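Local coordinates for protein 455aa long hypothetical phospho-sugar mutase (Sulfolobus tokodaii, PDB 2F7L) that interconverts the 6-phosphates and 1-phosphates of glucosamine and galactosamine, with magnesium as cofactor, on the way to UDP-N-acetylglucosamine and UDP-N-acetylgalactosamine, at residues K223-V228 against I248-E253; V234-A239 against L348-L353; Y173-D178 against L190-L195; E326-F331 against Y338-A343; S262-S267 against S288-E293. All coordinates share one frame; numbering follows the deposited sequence.

Interaction 1 (K223-V228 against I248-E253)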
# COMPACT_ATOMS: atom_id res chain seq x y z
N LYS A 223 -16.01 -4.88 8.91
CA LYS A 223 -17.05 -5.15 9.90
C LYS A 223 -17.63 -6.57 9.79
O LYS A 223 -17.51 -7.37 10.72
CB LYS A 223 -18.20 -4.13 9.74
CG LYS A 223 -18.61 -3.42 11.03
CD LYS A 223 -17.40 -2.75 11.70
CE LYS A 223 -17.78 -1.63 12.71
NZ LYS A 223 -18.42 -0.46 12.03
N GLU A 224 -18.23 -6.90 8.66
CA GLU A 224 -18.85 -8.20 8.48
C GLU A 224 -17.91 -9.38 8.31
O GLU A 224 -18.21 -10.48 8.77
CB GLU A 224 -19.81 -8.19 7.31
CG GLU A 224 -20.89 -7.16 7.38
CD GLU A 224 -21.71 -7.18 6.13
OE1 GLU A 224 -21.11 -7.03 5.04
OE2 GLU A 224 -22.95 -7.38 6.23
N THR A 225 -16.77 -9.19 7.64
CA THR A 225 -15.91 -10.35 7.50
C THR A 225 -15.33 -10.68 8.87
O THR A 225 -15.15 -11.85 9.21
CB THR A 225 -14.82 -10.15 6.39
OG1 THR A 225 -13.72 -9.42 6.92
CG2 THR A 225 -15.41 -9.41 5.18
N ALA A 226 -15.06 -9.65 9.68
CA ALA A 226 -14.54 -9.86 11.04
C ALA A 226 -15.52 -10.82 11.73
O ALA A 226 -15.13 -11.68 12.53
CB ALA A 226 -14.48 -8.54 11.80
N GLU A 227 -16.80 -10.66 11.41
CA GLU A 227 -17.83 -11.52 11.95
C GLU A 227 -17.52 -12.96 11.57
O GLU A 227 -17.16 -13.77 12.40
CB GLU A 227 -19.17 -11.16 11.35
CG GLU A 227 -20.27 -11.20 12.33
CD GLU A 227 -20.02 -10.20 13.42
OE1 GLU A 227 -19.59 -10.61 14.53
OE2 GLU A 227 -20.24 -9.00 13.13
N VAL A 228 -17.68 -13.27 10.28
CA VAL A 228 -17.44 -14.61 9.78
C VAL A 228 -16.09 -15.16 10.24
O VAL A 228 -15.94 -16.37 10.38
CB VAL A 228 -17.53 -14.68 8.23
CG1 VAL A 228 -18.87 -14.15 7.76
CG2 VAL A 228 -16.43 -13.89 7.60
N ILE A 248 -4.50 -6.08 5.84
CA ILE A 248 -4.77 -5.86 7.24
C ILE A 248 -5.38 -7.16 7.78
O ILE A 248 -6.25 -7.76 7.14
CB ILE A 248 -5.70 -4.63 7.52
CG1 ILE A 248 -6.94 -4.70 6.68
CG2 ILE A 248 -4.95 -3.32 7.26
CD1 ILE A 248 -7.84 -3.54 6.94
N PHE A 249 -4.86 -7.60 8.92
CA PHE A 249 -5.28 -8.86 9.54
C PHE A 249 -6.39 -8.82 10.57
O PHE A 249 -6.71 -7.77 11.14
CB PHE A 249 -4.07 -9.56 10.17
CG PHE A 249 -2.95 -9.85 9.19
CD1 PHE A 249 -2.05 -8.85 8.84
CD2 PHE A 249 -2.82 -11.12 8.63
CE1 PHE A 249 -1.01 -9.11 7.93
CE2 PHE A 249 -1.78 -11.39 7.71
CZ PHE A 249 -0.87 -10.39 7.37
N ILE A 250 -6.97 -9.99 10.80
CA ILE A 250 -8.05 -10.16 11.76
C ILE A 250 -7.68 -11.42 12.54
O ILE A 250 -7.65 -12.50 11.96
CB ILE A 250 -9.39 -10.37 11.04
CG1 ILE A 250 -9.62 -9.22 10.05
CG2 ILE A 250 -10.53 -10.41 12.04
CD1 ILE A 250 -10.87 -9.37 9.21
N ASP A 251 -7.40 -11.28 13.84
CA ASP A 251 -7.00 -12.43 14.65
C ASP A 251 -8.12 -13.37 15.08
O ASP A 251 -9.31 -13.14 14.80
CB ASP A 251 -6.26 -11.97 15.90
CG ASP A 251 -7.16 -11.18 16.84
OD1 ASP A 251 -8.40 -11.38 16.80
OD2 ASP A 251 -6.61 -10.36 17.63
N SER A 252 -7.73 -14.45 15.76
CA SER A 252 -8.65 -15.48 16.24
C SER A 252 -9.87 -14.97 16.99
O SER A 252 -10.92 -15.61 16.99
CB SER A 252 -7.87 -16.46 17.11
OG SER A 252 -6.69 -15.84 17.61
N GLU A 253 -9.74 -13.81 17.64
CA GLU A 253 -10.85 -13.22 18.39
C GLU A 253 -11.87 -12.60 17.46
O GLU A 253 -12.98 -12.28 17.88
CB GLU A 253 -10.34 -12.14 19.35
CG GLU A 253 -9.32 -12.63 20.36
CD GLU A 253 -9.83 -13.77 21.23
OE1 GLU A 253 -10.82 -14.44 20.84
OE2 GLU A 253 -9.23 -14.01 22.31

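Interaction 2 (V234-A239 against L348-L353)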
# COMPACT_ATOMS: atom_id res chain seq x y z
N VAL A 234 -11.39 -19.25 12.68
CA VAL A 234 -10.21 -19.35 11.87
C VAL A 234 -9.02 -18.90 12.72
O VAL A 234 -9.19 -18.10 13.64
CB VAL A 234 -10.41 -18.48 10.63
CG1 VAL A 234 -9.18 -17.68 10.33
CG2 VAL A 234 -10.77 -19.35 9.46
N ASP A 235 -7.83 -19.42 12.45
CA ASP A 235 -6.64 -19.05 13.23
C ASP A 235 -6.15 -17.65 12.86
O ASP A 235 -5.53 -16.95 13.67
CB ASP A 235 -5.51 -20.06 13.00
CG ASP A 235 -5.95 -21.48 13.24
OD1 ASP A 235 -6.64 -21.71 14.25
OD2 ASP A 235 -5.60 -22.37 12.43
N LEU A 236 -6.41 -17.26 11.62
CA LEU A 236 -6.00 -15.94 11.14
C LEU A 236 -6.82 -15.57 9.92
O LEU A 236 -7.18 -16.45 9.12
CB LEU A 236 -4.52 -15.95 10.78
CG LEU A 236 -3.99 -14.64 10.20
CD1 LEU A 236 -4.09 -13.57 11.26
CD2 LEU A 236 -2.56 -14.82 9.73
N GLY A 237 -7.13 -14.28 9.78
CA GLY A 237 -7.88 -13.81 8.63
C GLY A 237 -7.10 -12.69 7.97
O GLY A 237 -6.36 -11.98 8.65
N VAL A 238 -7.23 -12.53 6.66
CA VAL A 238 -6.53 -11.46 5.94
C VAL A 238 -7.39 -10.77 4.91
O VAL A 238 -8.02 -11.43 4.10
CB VAL A 238 -5.27 -11.94 5.21
CG1 VAL A 238 -4.46 -10.75 4.75
CG2 VAL A 238 -4.44 -12.77 6.11
N ALA A 239 -7.40 -9.45 4.95
CA ALA A 239 -8.17 -8.68 3.98
C ALA A 239 -7.26 -7.75 3.15
O ALA A 239 -6.29 -7.16 3.67
CB ALA A 239 -9.24 -7.88 4.70
N LEU A 348 4.53 -14.06 5.69
CA LEU A 348 5.42 -13.76 6.78
C LEU A 348 4.66 -13.89 8.09
O LEU A 348 5.21 -14.32 9.09
CB LEU A 348 5.97 -12.35 6.65
CG LEU A 348 7.03 -12.15 5.58
CD1 LEU A 348 7.35 -10.67 5.42
CD2 LEU A 348 8.28 -12.93 5.95
N MET A 349 3.38 -13.54 8.06
CA MET A 349 2.58 -13.61 9.28
C MET A 349 2.43 -15.05 9.72
O MET A 349 2.63 -15.36 10.89
CB MET A 349 1.21 -12.98 9.07
CG MET A 349 0.40 -12.80 10.35
SD MET A 349 1.16 -11.67 11.53
CE MET A 349 0.25 -10.15 11.19
N LEU A 350 2.06 -15.92 8.79
CA LEU A 350 1.91 -17.34 9.10
C LEU A 350 3.24 -17.94 9.58
O LEU A 350 3.24 -18.96 10.26
CB LEU A 350 1.41 -18.12 7.87
CG LEU A 350 -0.04 -17.90 7.43
CD1 LEU A 350 -0.39 -18.91 6.36
CD2 LEU A 350 -0.99 -18.05 8.60
N GLU A 351 4.36 -17.31 9.23
CA GLU A 351 5.63 -17.83 9.69
C GLU A 351 5.77 -17.40 11.15
O GLU A 351 5.78 -18.24 12.04
CB GLU A 351 6.81 -17.28 8.86
CG GLU A 351 7.83 -18.37 8.52
CD GLU A 351 9.20 -17.84 8.06
OE1 GLU A 351 10.01 -18.65 7.54
OE2 GLU A 351 9.48 -16.63 8.22
N LEU A 352 5.83 -16.09 11.37
CA LEU A 352 5.93 -15.50 12.71
C LEU A 352 4.96 -16.20 13.69
O LEU A 352 5.33 -16.55 14.80
CB LEU A 352 5.60 -14.00 12.59
CG LEU A 352 5.73 -13.01 13.75
CD1 LEU A 352 4.35 -12.62 14.26
CD2 LEU A 352 6.62 -13.60 14.84
N LEU A 353 3.74 -16.41 13.24
CA LEU A 353 2.72 -17.07 14.04
C LEU A 353 3.07 -18.53 14.29
O LEU A 353 2.82 -19.07 15.36
CB LEU A 353 1.38 -16.98 13.30
CG LEU A 353 0.11 -16.85 14.14
CD1 LEU A 353 -0.09 -18.14 14.90
CD2 LEU A 353 0.20 -15.66 15.09

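Interaction 3 (Y173-D178 against L190-L195)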
# COMPACT_ATOMS: atom_id res chain seq x y z
N TYR A 173 -2.83 -24.45 9.31
CA TYR A 173 -3.64 -23.35 9.79
C TYR A 173 -5.00 -23.28 9.10
O TYR A 173 -5.17 -23.75 7.98
CB TYR A 173 -2.91 -22.03 9.57
CG TYR A 173 -1.84 -21.75 10.59
CD1 TYR A 173 -2.12 -21.77 11.95
CD2 TYR A 173 -0.55 -21.42 10.20
CE1 TYR A 173 -1.14 -21.47 12.90
CE2 TYR A 173 0.44 -21.11 11.14
CZ TYR A 173 0.14 -21.14 12.49
OH TYR A 173 1.11 -20.84 13.41
N LYS A 174 -5.97 -22.68 9.79
CA LYS A 174 -7.31 -22.51 9.26
C LYS A 174 -7.46 -21.00 9.02
O LYS A 174 -7.71 -20.24 9.96
CB LYS A 174 -8.33 -23.00 10.30
CG LYS A 174 -9.67 -23.39 9.70
CD LYS A 174 -10.78 -23.51 10.76
CE LYS A 174 -12.17 -23.68 10.10
NZ LYS A 174 -13.36 -23.55 11.01
N VAL A 175 -7.31 -20.55 7.77
CA VAL A 175 -7.38 -19.11 7.47
C VAL A 175 -8.55 -18.63 6.63
O VAL A 175 -9.16 -19.40 5.90
CB VAL A 175 -6.08 -18.61 6.74
CG1 VAL A 175 -4.86 -18.81 7.62
CG2 VAL A 175 -5.89 -19.33 5.42
N LEU A 176 -8.87 -17.34 6.75
CA LEU A 176 -9.93 -16.73 5.94
C LEU A 176 -9.28 -15.60 5.13
O LEU A 176 -8.49 -14.82 5.65
CB LEU A 176 -11.08 -16.19 6.79
CG LEU A 176 -12.05 -15.33 5.97
CD1 LEU A 176 -13.45 -15.30 6.55
CD2 LEU A 176 -11.49 -13.92 5.95
N ILE A 177 -9.63 -15.53 3.85
CA ILE A 177 -9.08 -14.52 2.95
C ILE A 177 -10.18 -13.68 2.29
O ILE A 177 -11.10 -14.21 1.66
CB ILE A 177 -8.23 -15.19 1.88
CG1 ILE A 177 -7.03 -15.89 2.53
CG2 ILE A 177 -7.76 -14.18 0.88
CD1 ILE A 177 -6.13 -16.67 1.57
N ASP A 178 -10.08 -12.36 2.47
CA ASP A 178 -11.03 -11.40 1.92
C ASP A 178 -10.31 -10.54 0.88
O ASP A 178 -9.78 -9.47 1.20
CB ASP A 178 -11.58 -10.52 3.04
CG ASP A 178 -12.72 -9.59 2.58
OD1 ASP A 178 -13.10 -9.63 1.39
OD2 ASP A 178 -13.23 -8.83 3.42
N LEU A 190 -3.36 -18.98 -3.24
CA LEU A 190 -2.38 -19.90 -3.77
C LEU A 190 -1.24 -20.01 -2.78
O LEU A 190 -0.76 -21.11 -2.50
CB LEU A 190 -1.89 -19.41 -5.14
CG LEU A 190 -2.32 -20.13 -6.43
CD1 LEU A 190 -3.69 -20.73 -6.33
CD2 LEU A 190 -2.25 -19.14 -7.54
N VAL A 191 -0.81 -18.89 -2.22
CA VAL A 191 0.28 -18.99 -1.25
C VAL A 191 -0.23 -19.80 -0.04
O VAL A 191 0.50 -20.64 0.48
CB VAL A 191 0.82 -17.58 -0.81
CG1 VAL A 191 1.40 -16.85 -2.00
CG2 VAL A 191 -0.27 -16.74 -0.23
N ALA A 192 -1.47 -19.57 0.38
CA ALA A 192 -2.03 -20.32 1.52
C ALA A 192 -1.97 -21.83 1.25
O ALA A 192 -1.56 -22.61 2.12
CB ALA A 192 -3.49 -19.90 1.77
N ARG A 193 -2.38 -22.22 0.05
CA ARG A 193 -2.37 -23.62 -0.37
C ARG A 193 -0.98 -24.24 -0.26
O ARG A 193 -0.84 -25.42 0.08
CB ARG A 193 -2.86 -23.74 -1.80
CG ARG A 193 -3.58 -25.03 -2.08
CD ARG A 193 -4.20 -24.97 -3.43
NE ARG A 193 -3.19 -24.64 -4.43
CZ ARG A 193 -3.37 -24.72 -5.75
NH1 ARG A 193 -4.53 -25.11 -6.26
NH2 ARG A 193 -2.38 -24.40 -6.56
N ALA A 194 0.05 -23.45 -0.55
CA ALA A 194 1.41 -23.98 -0.47
C ALA A 194 1.79 -24.19 0.98
O ALA A 194 2.52 -25.13 1.29
CB ALA A 194 2.40 -23.05 -1.15
N LEU A 195 1.31 -23.32 1.86
CA LEU A 195 1.62 -23.45 3.29
C LEU A 195 0.59 -24.39 3.94
O LEU A 195 0.40 -24.39 5.15
CB LEU A 195 1.63 -22.07 3.94
CG LEU A 195 2.45 -21.10 3.06
CD1 LEU A 195 2.59 -19.74 3.72
CD2 LEU A 195 3.82 -21.70 2.81

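Interaction 4 (E326-F331 against Y338-A343)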
# COMPACT_ATOMS: atom_id res chain seq x y z
N GLU A 326 3.11 0.90 6.31
CA GLU A 326 2.19 2.01 6.52
C GLU A 326 1.12 1.52 7.47
O GLU A 326 0.88 0.33 7.57
CB GLU A 326 1.52 2.45 5.22
CG GLU A 326 2.42 3.20 4.26
CD GLU A 326 1.69 4.37 3.59
OE1 GLU A 326 1.70 5.50 4.16
OE2 GLU A 326 1.10 4.17 2.50
N GLU A 327 0.46 2.44 8.16
CA GLU A 327 -0.58 2.07 9.11
C GLU A 327 -1.82 1.50 8.41
O GLU A 327 -2.68 0.88 9.03
CB GLU A 327 -0.95 3.28 9.97
CG GLU A 327 -1.12 4.59 9.23
CD GLU A 327 -2.41 4.68 8.45
OE1 GLU A 327 -3.46 4.31 9.02
OE2 GLU A 327 -2.39 5.12 7.27
N ASN A 328 -1.87 1.70 7.09
CA ASN A 328 -2.99 1.24 6.28
C ASN A 328 -2.86 -0.20 5.73
O ASN A 328 -3.66 -0.61 4.91
CB ASN A 328 -3.20 2.20 5.09
CG ASN A 328 -1.97 2.27 4.15
OD1 ASN A 328 -1.38 1.24 3.76
ND2 ASN A 328 -1.61 3.48 3.75
N GLY A 329 -1.88 -0.96 6.20
CA GLY A 329 -1.68 -2.30 5.69
C GLY A 329 -0.52 -2.08 4.75
O GLY A 329 0.03 -0.97 4.72
N GLY A 330 -0.10 -3.04 3.96
CA GLY A 330 1.02 -2.67 3.11
C GLY A 330 2.29 -2.56 3.95
O GLY A 330 2.48 -1.66 4.77
N PHE A 331 3.15 -3.52 3.70
CA PHE A 331 4.40 -3.70 4.39
C PHE A 331 5.45 -4.06 3.32
O PHE A 331 5.15 -4.82 2.38
CB PHE A 331 4.18 -4.86 5.37
CG PHE A 331 5.41 -5.32 6.07
CD1 PHE A 331 5.85 -4.69 7.23
CD2 PHE A 331 6.12 -6.41 5.58
CE1 PHE A 331 6.99 -5.13 7.88
CE2 PHE A 331 7.26 -6.86 6.22
CZ PHE A 331 7.70 -6.22 7.37
N TYR A 338 10.89 -4.15 -2.50
CA TYR A 338 10.72 -2.92 -1.73
C TYR A 338 9.30 -2.39 -1.63
O TYR A 338 9.03 -1.53 -0.79
CB TYR A 338 11.63 -1.83 -2.30
CG TYR A 338 13.09 -2.12 -2.09
CD1 TYR A 338 13.65 -2.15 -0.79
CD2 TYR A 338 13.91 -2.43 -3.17
CE1 TYR A 338 14.96 -2.49 -0.60
CE2 TYR A 338 15.22 -2.77 -2.98
CZ TYR A 338 15.73 -2.81 -1.71
OH TYR A 338 17.03 -3.18 -1.58
N VAL A 339 8.40 -2.88 -2.48
CA VAL A 339 7.02 -2.41 -2.46
C VAL A 339 6.12 -3.14 -1.47
O VAL A 339 6.49 -4.19 -0.96
CB VAL A 339 6.37 -2.51 -3.89
CG1 VAL A 339 7.08 -1.54 -4.86
CG2 VAL A 339 6.42 -3.95 -4.41
N ARG A 340 4.96 -2.57 -1.20
CA ARG A 340 3.99 -3.17 -0.30
C ARG A 340 3.50 -4.43 -0.99
O ARG A 340 3.09 -4.37 -2.14
CB ARG A 340 2.79 -2.25 -0.12
CG ARG A 340 3.12 -0.81 -0.28
CD ARG A 340 1.87 -0.04 -0.16
NE ARG A 340 1.36 0.36 -1.46
CZ ARG A 340 0.24 1.06 -1.62
NH1 ARG A 340 -0.48 1.41 -0.56
NH2 ARG A 340 -0.15 1.41 -2.84
N ASP A 341 3.49 -5.55 -0.27
CA ASP A 341 3.08 -6.82 -0.85
C ASP A 341 2.20 -7.63 0.11
O ASP A 341 2.70 -8.30 1.00
CB ASP A 341 4.35 -7.60 -1.21
CG ASP A 341 4.08 -8.80 -2.07
OD1 ASP A 341 3.18 -9.60 -1.72
OD2 ASP A 341 4.78 -8.97 -3.09
N GLY A 342 0.88 -7.56 -0.09
CA GLY A 342 -0.06 -8.26 0.78
C GLY A 342 0.12 -9.76 0.98
O GLY A 342 0.02 -10.27 2.10
N ALA A 343 0.35 -10.50 -0.10
CA ALA A 343 0.54 -11.93 0.04
C ALA A 343 1.84 -12.12 0.77
O ALA A 343 1.92 -12.95 1.68
CB ALA A 343 0.59 -12.62 -1.31

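Interaction 5 (S262-S267 against S288-E293)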
# COMPACT_ATOMS: atom_id res chain seq x y z
N SER A 262 0.27 -4.77 12.87
CA SER A 262 0.86 -5.91 12.19
C SER A 262 2.15 -5.54 11.48
O SER A 262 2.97 -6.40 11.18
CB SER A 262 -0.14 -6.53 11.21
OG SER A 262 -0.60 -5.58 10.27
N GLY A 263 2.33 -4.25 11.21
CA GLY A 263 3.53 -3.81 10.53
C GLY A 263 4.66 -3.93 11.52
O GLY A 263 5.79 -4.26 11.17
N THR A 264 4.33 -3.67 12.78
CA THR A 264 5.29 -3.74 13.88
C THR A 264 5.72 -5.19 14.15
O THR A 264 6.91 -5.48 14.27
CB THR A 264 4.67 -3.10 15.17
OG1 THR A 264 4.57 -1.68 15.00
CG2 THR A 264 5.52 -3.41 16.38
N LEU A 265 4.74 -6.08 14.25
CA LEU A 265 4.96 -7.50 14.47
C LEU A 265 5.81 -8.08 13.33
O LEU A 265 6.73 -8.86 13.55
CB LEU A 265 3.60 -8.21 14.52
CG LEU A 265 3.10 -8.89 15.80
CD1 LEU A 265 3.73 -8.25 17.01
CD2 LEU A 265 1.59 -8.81 15.87
N LEU A 266 5.47 -7.69 12.10
CA LEU A 266 6.17 -8.13 10.90
C LEU A 266 7.53 -7.49 10.83
O LEU A 266 8.51 -8.11 10.42
CB LEU A 266 5.36 -7.75 9.66
CG LEU A 266 4.57 -8.86 8.96
CD1 LEU A 266 4.08 -9.94 9.92
CD2 LEU A 266 3.43 -8.22 8.22
N SER A 267 7.60 -6.23 11.23
CA SER A 267 8.86 -5.51 11.23
C SER A 267 9.80 -6.26 12.19
O SER A 267 11.02 -6.32 12.01
CB SER A 267 8.63 -4.07 11.69
OG SER A 267 9.60 -3.21 11.13
N SER A 288 1.31 4.63 14.58
CA SER A 288 1.28 4.78 16.03
C SER A 288 2.68 4.73 16.59
O SER A 288 3.51 3.99 16.07
CB SER A 288 0.48 3.64 16.66
OG SER A 288 0.77 3.52 18.04
N SER A 289 2.96 5.50 17.64
CA SER A 289 4.29 5.52 18.26
C SER A 289 4.58 4.18 18.93
O SER A 289 5.72 3.85 19.28
CB SER A 289 4.42 6.67 19.26
OG SER A 289 3.45 6.56 20.28
N LEU A 290 3.51 3.41 19.11
CA LEU A 290 3.59 2.07 19.67
C LEU A 290 4.75 1.30 19.00
O LEU A 290 5.43 0.49 19.63
CB LEU A 290 2.23 1.39 19.42
CG LEU A 290 1.95 -0.07 19.09
CD1 LEU A 290 0.48 -0.11 18.73
CD2 LEU A 290 2.77 -0.61 17.93
N VAL A 291 4.95 1.57 17.72
CA VAL A 291 6.01 0.93 16.95
C VAL A 291 7.37 1.14 17.63
O VAL A 291 8.17 0.20 17.74
CB VAL A 291 6.04 1.48 15.50
CG1 VAL A 291 6.28 2.98 15.50
CG2 VAL A 291 7.13 0.77 14.68
N GLU A 292 7.65 2.36 18.09
CA GLU A 292 8.93 2.62 18.77
C GLU A 292 9.03 1.84 20.06
O GLU A 292 10.05 1.23 20.35
CB GLU A 292 9.09 4.10 19.11
CG GLU A 292 9.40 4.99 17.95
CD GLU A 292 9.77 6.38 18.42
OE1 GLU A 292 9.09 6.92 19.32
OE2 GLU A 292 10.75 6.94 17.87
N GLU A 293 7.95 1.88 20.82
CA GLU A 293 7.92 1.19 22.09
C GLU A 293 8.31 -0.27 21.95
O GLU A 293 9.21 -0.75 22.64
CB GLU A 293 6.52 1.28 22.67
CG GLU A 293 6.42 1.00 24.16
CD GLU A 293 5.09 1.45 24.72
OE1 GLU A 293 4.56 2.47 24.22
OE2 GLU A 293 4.59 0.79 25.66

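Interaction 1 (K223-V228 against I248-E253)
Ile-250 is the single residue of 248-253 that reaches 223-228, and both of its branches are in use. Its CD1 methyl lies 3.7 Å from OG1 of Thr-225 and 4.1 Å from CA of Ala-226, so it rests on the helix surface at the junction of these two residues. The other branch carries CG2 to 4.4 Å from CB of Ala-226, a looser apolar touch. The side chains of Thr-225 and Ile-250 meet at about a right angle. Ile-250 points its CB toward the helix, and CG1 sits beside the backbone N (chi1 -54°), which carries CD1 on to Thr-225. The CA atoms of Ala-226 and Ile-250 are 6.5 Å apart, a close approach that the small alanine side chain permits.

One shell out, the OG1 of Thr-225 has a weak hydrogen bond to the carbonyl of Leu-222, three residues earlier. Ile-250 is held by backbone bonding to Gly-237 on the neighbouring strand. Beyond it, Asp-251 forms a salt bridge with Arg-255. Helix 223-231 lies against the sheet of the second alpha/beta/alpha domain: Ile-250 of the antiparallel edge strand meets it, and Val-228 rests on Leu-176 of strand 174-178. With carbon atoms meeting carbon and a threonine oxygen whose weak polar partner is Leu-222, the contact rests on van der Waals packing and burial rather than directional bonds.

Interaction 2 (V234-A239 against L348-L353)
Leu-236 extends CG away from its own backbone N (chi1 177°) and Met-349 does likewise (chi1 -171°), which brings the two side chains together from strand and helix. In Leu-350, CG instead lies beside the backbone N (chi1 -71°); although its CB points alongside the strand, the extended chain brings CD2 to Leu-236. Both helix side chains converge on one methyl of Leu-236: its CD2 is 3.6 Å from CG of Met-349 and 3.8 Å from CD2 of Leu-350. Leu-236 crosses the methionine at about a right angle and the leucine at a slant, so its methyl fits against two successive residues of helix 342-356. The methionine chain bends at its next two torsions and carries its far end to Phe-249 and to Ser-262 and Leu-266 of helix 259-272.

Strand 236-239 belongs to the sheet of domain II, whereas helix 342-356 belongs to domain III; the contact therefore joins two domains. Its closest CA pair, Leu-236 and Leu-350, is separated by 8.3 Å, a spacing bridged by side chains alone. All the touching atoms are saturated carbons of buried residues, which implies an interdomain seam made here by apolar burial, without a directional bond fixing its register.

Interaction 3 (Y173-D178 against L190-L195)
Val-175 and Ile-177 meet Ala-192 in the beta-alpha-beta crossover of domain II, in which strand 174-178 leads through helix 188-194 to the parallel strand 198-201, and the contact between the two segments is made by aliphatic groups. The flat groups turn elsewhere: CD1 of Leu-190 lies over one face of the Arg-193 guanidinium, 3.9 Å from its plane and nearer the rim than the centre, and the Tyr-173 ring packs on Leu-350 and Leu-353 of helix 342-356.

Val-175 and Ile-177, two residues apart, project from the same side of the strand, with their CB atoms directed at the helix. Ala-192 answers them with its CB directed at the strand. The backbones stay apart, 8.1 Å between CA of Val-175 and CA of Ala-192, and the valine and isoleucine branches span most of that gap. Ile-177 holds CG1 beside its backbone N (chi1 -63°), and the extended branch then carries CD1 outward to the helix.

Ala-192 also touches Ile-199 of the returning strand, and so packs on both strands of the crossover. On another side of the helix, Leu-190 and Val-191 meet Val-156 of helix 151-160. The two contacts to the single methyl are both relaxed: Ile-177 CD1 lies 4.2 Å from Ala-192 CB, and Val-175 CG2 lies 4.4 Å from it.

Interaction 4 (E326-F331 against Y338-A343)
Phe-331 and Gly-330 meet Asp-341 and Arg-340 where a beta hairpin of domain III, turned by a type I turn from Glu-326 to Gly-329, faces the start of helix 342-356. The Glu-326, Asn-328, Gly-329 pattern resembles the Glu-x-Ser-Gly sugar-binding loop of phosphohexomutases, to which this turn probably corresponds.

The backbone bonding is simple: Asp-341 N donates to Phe-331 O at 3.2 Å, with an N-H...O angle of 152° and the donor tilted 25° from the carbonyl plane. The one carbonyl faces two successive residues, since it also receives a weaker CA-H...O contact from Arg-340, whose CA is 3.4 Å away. Asp-341 is also the N-cap of the helix, with OD1 accepting from Met-344 N.

Apolar packing is supplied by the base of the arginine: its CB lies 3.7 Å from CA of Gly-330, against a residue with no side chain.

Polar and charged groups surround the guanidinium of Arg-340. Glu-326 OE2 lies 4.4 Å from Arg-340 NH1, well out of the guanidinium plane, so opposite charges are near but not bonded; Asn-328 OD1 stands at the guanidinium edge, also beyond bonding range. The stronger partners lie elsewhere: NH2 forms salt bridges with Asp-8 and with Asp-245, a magnesium ligand by similarity. The nearest side-chain atoms of Arg-340 and Ser-97, by similarity the serine phosphorylated in catalysis, unmodified here, are about 4 Å apart. Glu-326 OE2 is gripped twice, by Ser-309 OG and by Asn-328 ND2, the latter 3.1 Å away and approaching from above the carboxylate plane, 84° out of it.

Interaction 5 (S262-S267 against S288-E293)
This is a helix-to-helix contact within domain III, joining helix 259-272 to the first turn of helix 290-296, and its centre is a single threonine. Helix 290-296 is the connection of a beta-alpha-beta unit between the parallel strands 280-284 and 301-305. Thr-264 directs its CB at this helix and meets two consecutive residues, Leu-290 and Val-291. Its OG1 is 3.5 Å from Val-291 CB and 3.6 Å from Leu-290 CD2, while the threonine and valine side chains approach at a slant. The helices come close here, 5.6 Å between CA of Thr-264 and CA of Val-291.

The hydroxyl lies against carbon on this side and, with OG1 placed beside the backbone N (chi1 -71°), bonds to the carbonyl of Asp-260 within its own helix. Leu-290 starts with CB alongside the neighbouring helix before its CD2 end nears Thr-264. Val-291 rests on Val-302 and Trp-304 of strand 301-305, tying this helix to the sheet.

Asp-260 has a second role: its OD1 accepts from Ser-288 N just before helix 290-296. Ser-288 OG bonds to OE2 of Glu-434 in the C-terminal domain and also caps the helix, accepting from Leu-290 N at 2.9 Å with an N-H...O angle of 151°.

Overall arrangement
Along the chain, interaction 3 closes first; the segments of interactions 1 and 2 then alternate, and interactions 5 and 4 follow in series inside the loop closed by interaction 2. Interactions 1, 2 and 3 share the four-stranded sheet of domain II, with centres of 2 and 3 about 8 Å apart and those of 1 and 2 about 12 Å apart. Interactions 4 and 5, with centres about 13 Å apart, belong to domain III and touch through Phe-331. Helix 342-356 serves both 2 and 4, and so runs from the domain II seam to the probable active site, near which interaction 4 lies. Interactions 3 and 5, with centres about 24 Å apart, do not touch.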